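Twin-arginine translocation pathway signal (Rhodoferax ferrireducens, PDB 5IM2) probably serves as the solute-binding protein of a TRAP transporter, capturing small organic acids such as benzoate. Local coordinates at residues 104-116 and 260-272. Residues are numbered along the deposited sequence; the frame is centred on the assembly and turned at random.
Sequences AKDGVVDIIWTIP and TATFVLAMNKASY. With BEZ (benzoic acid), chain B.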
# COMPACT_ATOMS: atom_id res chain seq x y z
N ALA A 104 -6.58 14.76 7.72
CA ALA A 104 -7.08 14.14 8.95
C ALA A 104 -6.44 14.79 10.16
O ALA A 104 -7.13 15.18 11.10
CB ALA A 104 -6.82 12.62 8.96
N LYS A 105 -5.12 14.92 10.13
CA LYS A 105 -4.43 15.56 11.23
C LYS A 105 -5.03 16.93 11.53
O LYS A 105 -5.22 17.28 12.70
CB LYS A 105 -2.93 15.68 10.90
CG LYS A 105 -2.15 16.42 11.94
CD LYS A 105 -0.76 16.75 11.45
CE LYS A 105 -0.05 17.58 12.49
NZ LYS A 105 0.08 18.99 12.04
N ASP A 106 -5.33 17.72 10.48
CA ASP A 106 -5.80 19.09 10.66
C ASP A 106 -7.31 19.18 10.92
O ASP A 106 -7.81 20.28 11.21
CB ASP A 106 -5.47 19.94 9.43
CG ASP A 106 -3.97 20.17 9.25
OD1 ASP A 106 -3.14 19.78 10.10
OD2 ASP A 106 -3.62 20.75 8.22
N GLY A 107 -8.04 18.08 10.80
CA GLY A 107 -9.45 18.09 11.06
C GLY A 107 -10.29 18.66 9.95
O GLY A 107 -11.45 19.02 10.19
N VAL A 108 -9.72 18.78 8.76
CA VAL A 108 -10.50 19.03 7.55
C VAL A 108 -11.47 17.89 7.32
O VAL A 108 -12.64 18.11 6.96
CB VAL A 108 -9.54 19.21 6.36
CG1 VAL A 108 -10.29 19.43 5.08
CG2 VAL A 108 -8.60 20.38 6.62
N VAL A 109 -10.99 16.65 7.49
CA VAL A 109 -11.84 15.47 7.56
C VAL A 109 -11.53 14.70 8.85
O VAL A 109 -10.57 15.00 9.56
CB VAL A 109 -11.62 14.56 6.34
CG1 VAL A 109 -12.00 15.31 5.05
CG2 VAL A 109 -10.20 14.07 6.29
N ASP A 110 -12.32 13.65 9.11
CA ASP A 110 -12.09 12.83 10.30
C ASP A 110 -11.25 11.58 10.06
O ASP A 110 -10.45 11.21 10.93
CB ASP A 110 -13.43 12.43 10.93
CG ASP A 110 -14.26 13.62 11.32
OD1 ASP A 110 -13.86 14.28 12.31
OD2 ASP A 110 -15.27 13.90 10.64
N ILE A 111 -11.41 10.90 8.92
CA ILE A 111 -10.71 9.64 8.66
C ILE A 111 -10.22 9.64 7.23
O ILE A 111 -10.95 10.00 6.30
CB ILE A 111 -11.61 8.40 8.91
CG1 ILE A 111 -12.05 8.36 10.37
CG2 ILE A 111 -10.88 7.13 8.51
CD1 ILE A 111 -13.18 7.36 10.59
N ILE A 112 -8.96 9.22 7.04
CA ILE A 112 -8.38 9.06 5.71
C ILE A 112 -7.75 7.67 5.60
O ILE A 112 -7.40 7.02 6.59
CB ILE A 112 -7.35 10.18 5.38
CG1 ILE A 112 -6.17 10.20 6.34
CG2 ILE A 112 -8.05 11.50 5.44
CD1 ILE A 112 -4.99 9.39 5.91
N TRP A 113 -7.61 7.20 4.34
CA TRP A 113 -6.85 6.01 3.99
C TRP A 113 -5.88 6.43 2.89
O TRP A 113 -6.32 6.94 1.85
CB TRP A 113 -7.76 4.88 3.52
CG TRP A 113 -7.13 3.56 3.20
CD1 TRP A 113 -6.90 2.52 4.07
CD2 TRP A 113 -6.74 3.09 1.91
NE1 TRP A 113 -6.36 1.45 3.39
CE2 TRP A 113 -6.28 1.76 2.06
CE3 TRP A 113 -6.74 3.66 0.63
CZ2 TRP A 113 -5.80 1.00 1.00
CZ3 TRP A 113 -6.26 2.91 -0.42
CH2 TRP A 113 -5.82 1.59 -0.23
N THR A 114 -4.59 6.29 3.16
CA THR A 114 -3.57 6.78 2.24
C THR A 114 -2.33 5.89 2.30
O THR A 114 -2.20 5.02 3.17
CB THR A 114 -3.19 8.24 2.55
OG1 THR A 114 -2.51 8.82 1.42
CG2 THR A 114 -2.29 8.33 3.81
N ILE A 115 -1.43 6.10 1.35
CA ILE A 115 -0.08 5.55 1.39
C ILE A 115 0.84 6.56 2.08
O ILE A 115 1.02 7.68 1.55
CB ILE A 115 0.42 5.23 -0.03
CG1 ILE A 115 -0.42 4.09 -0.63
CG2 ILE A 115 1.91 4.87 -0.03
CD1 ILE A 115 -0.01 3.57 -2.02
N PRO A 116 1.43 6.22 3.26
CA PRO A 116 2.36 7.16 3.91
C PRO A 116 3.44 7.69 2.97
O PRO A 116 3.70 8.90 3.00
CB PRO A 116 2.94 6.32 5.06
CG PRO A 116 1.81 5.34 5.37
CD PRO A 116 1.26 4.98 4.03
N THR A 260 5.82 -4.55 -1.74
CA THR A 260 4.47 -4.09 -1.45
C THR A 260 4.55 -2.66 -0.92
O THR A 260 5.63 -2.16 -0.58
CB THR A 260 3.75 -5.04 -0.48
OG1 THR A 260 2.39 -4.65 -0.38
CG2 THR A 260 4.40 -5.05 0.90
N ALA A 261 3.41 -1.99 -0.90
CA ALA A 261 3.31 -0.66 -0.34
C ALA A 261 2.46 -0.70 0.93
O ALA A 261 1.60 -1.56 1.08
CB ALA A 261 2.71 0.33 -1.34
N THR A 262 2.74 0.22 1.84
CA THR A 262 2.02 0.33 3.09
C THR A 262 0.92 1.37 3.00
O THR A 262 1.03 2.36 2.28
CB THR A 262 2.94 0.68 4.26
OG1 THR A 262 3.59 1.93 4.02
CG2 THR A 262 3.95 -0.38 4.44
N PHE A 263 -0.13 1.13 3.77
CA PHE A 263 -1.27 2.01 3.86
C PHE A 263 -1.59 2.25 5.32
O PHE A 263 -1.40 1.36 6.15
CB PHE A 263 -2.53 1.39 3.19
CG PHE A 263 -2.35 1.07 1.75
CD1 PHE A 263 -1.67 -0.07 1.36
CD2 PHE A 263 -2.83 1.94 0.76
CE1 PHE A 263 -1.49 -0.35 0.03
CE2 PHE A 263 -2.65 1.66 -0.57
CZ PHE A 263 -1.98 0.49 -0.93
N VAL A 264 -2.10 3.45 5.60
CA VAL A 264 -2.56 3.81 6.93
C VAL A 264 -4.01 4.28 6.86
O VAL A 264 -4.40 5.04 5.96
CB VAL A 264 -1.66 4.88 7.58
CG1 VAL A 264 -1.72 6.16 6.79
CG2 VAL A 264 -2.08 5.09 9.03
N LEU A 265 -4.82 3.80 7.83
CA LEU A 265 -6.17 4.28 8.06
C LEU A 265 -6.05 5.11 9.33
O LEU A 265 -5.84 4.56 10.41
CB LEU A 265 -7.16 3.12 8.25
CG LEU A 265 -8.62 3.46 8.51
CD1 LEU A 265 -9.23 4.11 7.26
CD2 LEU A 265 -9.35 2.18 8.89
N ALA A 266 -6.12 6.43 9.17
CA ALA A 266 -5.84 7.36 10.25
C ALA A 266 -7.03 8.28 10.56
O ALA A 266 -7.71 8.77 9.64
CB ALA A 266 -4.61 8.21 9.88
N MET A 267 -7.23 8.56 11.85
CA MET A 267 -8.32 9.41 12.33
C MET A 267 -7.79 10.64 13.03
O MET A 267 -6.76 10.59 13.72
CB MET A 267 -9.23 8.60 13.29
CG MET A 267 -10.50 9.31 13.63
SD MET A 267 -11.64 8.26 14.55
CE MET A 267 -12.96 9.45 14.75
N ASN A 268 -8.49 11.77 12.86
CA ASN A 268 -8.21 12.96 13.64
C ASN A 268 -8.29 12.67 15.14
O ASN A 268 -9.29 12.14 15.63
CB ASN A 268 -9.23 14.05 13.26
CG ASN A 268 -9.05 15.30 14.05
OD1 ASN A 268 -9.81 15.57 14.99
ND2 ASN A 268 -8.07 16.11 13.67
N LYS A 269 -7.25 13.07 15.88
CA LYS A 269 -7.19 12.77 17.32
C LYS A 269 -8.28 13.50 18.10
O LYS A 269 -8.91 12.91 18.99
CB LYS A 269 -5.80 13.13 17.86
CG LYS A 269 -5.36 12.29 19.06
CD LYS A 269 -3.84 12.03 19.06
CE LYS A 269 -3.06 13.31 18.78
NZ LYS A 269 -1.67 13.27 19.32
N ALA A 270 -8.51 14.77 17.80
CA ALA A 270 -9.56 15.51 18.50
C ALA A 270 -10.92 14.85 18.30
O ALA A 270 -11.71 14.72 19.24
CB ALA A 270 -9.58 16.95 17.99
N SER A 271 -11.21 14.43 17.07
CA SER A 271 -12.50 13.83 16.75
C SER A 271 -12.69 12.51 17.49
O SER A 271 -13.78 12.22 18.00
CB SER A 271 -12.57 13.61 15.23
OG SER A 271 -13.80 13.03 14.86
N TYR A 272 -11.63 11.73 17.60
CA TYR A 272 -11.69 10.44 18.28
C TYR A 272 -11.88 10.62 19.78
O TYR A 272 -12.72 9.95 20.39
CB TYR A 272 -10.41 9.67 17.96
CG TYR A 272 -10.17 8.42 18.76
CD1 TYR A 272 -10.66 7.21 18.33
CD2 TYR A 272 -9.39 8.44 19.91
CE1 TYR A 272 -10.41 6.04 19.05
CE2 TYR A 272 -9.14 7.30 20.63
CZ TYR A 272 -9.65 6.11 20.18
OH TYR A 272 -9.41 4.99 20.92
C BEZ B . -0.40 2.45 -5.58
O1 BEZ B . 0.52 1.76 -6.10
O2 BEZ B . -0.27 3.69 -5.51
C1 BEZ B . -1.65 1.78 -5.08
C2 BEZ B . -2.65 2.55 -4.50
C3 BEZ B . -3.82 1.91 -4.07
C4 BEZ B . -3.95 0.54 -4.22
C5 BEZ B . -2.94 -0.22 -4.78
C6 BEZ B . -1.77 0.42 -5.22
O HOH W 1 -5.10 14.51 14.59
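The carbonyl oxygen of Ala104 is gripped by two donors where helix 100-106 ends: Gly107 N, as part of a Schellman motif, and Asn268 ND2, which meets Ala104 O at 2.9 Å, with the oxygen 12° out of the amide plane of Asn268. This junction closes one end of an antiparallel pairing of strands 111-114 and 262-267, neighbours within the five-stranded mixed sheet of a bilobed solute-binding protein, and illustrates how one asparagine can tie two helix ends together. With CG anti to the backbone N (chi1 178°), Asn268 sends its amide nitrogen to the finished helix while OD1 caps the next, accepting from Ser271 N at 2.8 Å. Ser271 OG in turn donates to Asp110 OD1 from above the carboxylate plane, and Asp110 OD2 is held by Lys52 N of strand 49-55. Along the strands, Ile112 with Ala266 and Thr114 with Val264 form hydrogen-bonded pairs. On the face of Ile111, Trp113, Leu265 and Met267, Ile111 CG2 lies 3.7 Å from Leu265 CD1, while its CG1 meets Met267 CG. The six-membered ring of Trp113 and the ring of Phe263 lie nearly parallel, 13° apart, but slid so that they barely overlap, and Trp113 NE1 is bonded to Gln166 OE1. This pair leads into the ligand pocket, where Ile115 lies alongside Phe263 and reaches benzoate O2 with CD1 at 3.5 Å, while Phe263 CE2 stands 3.7 Å from ligand atom C3.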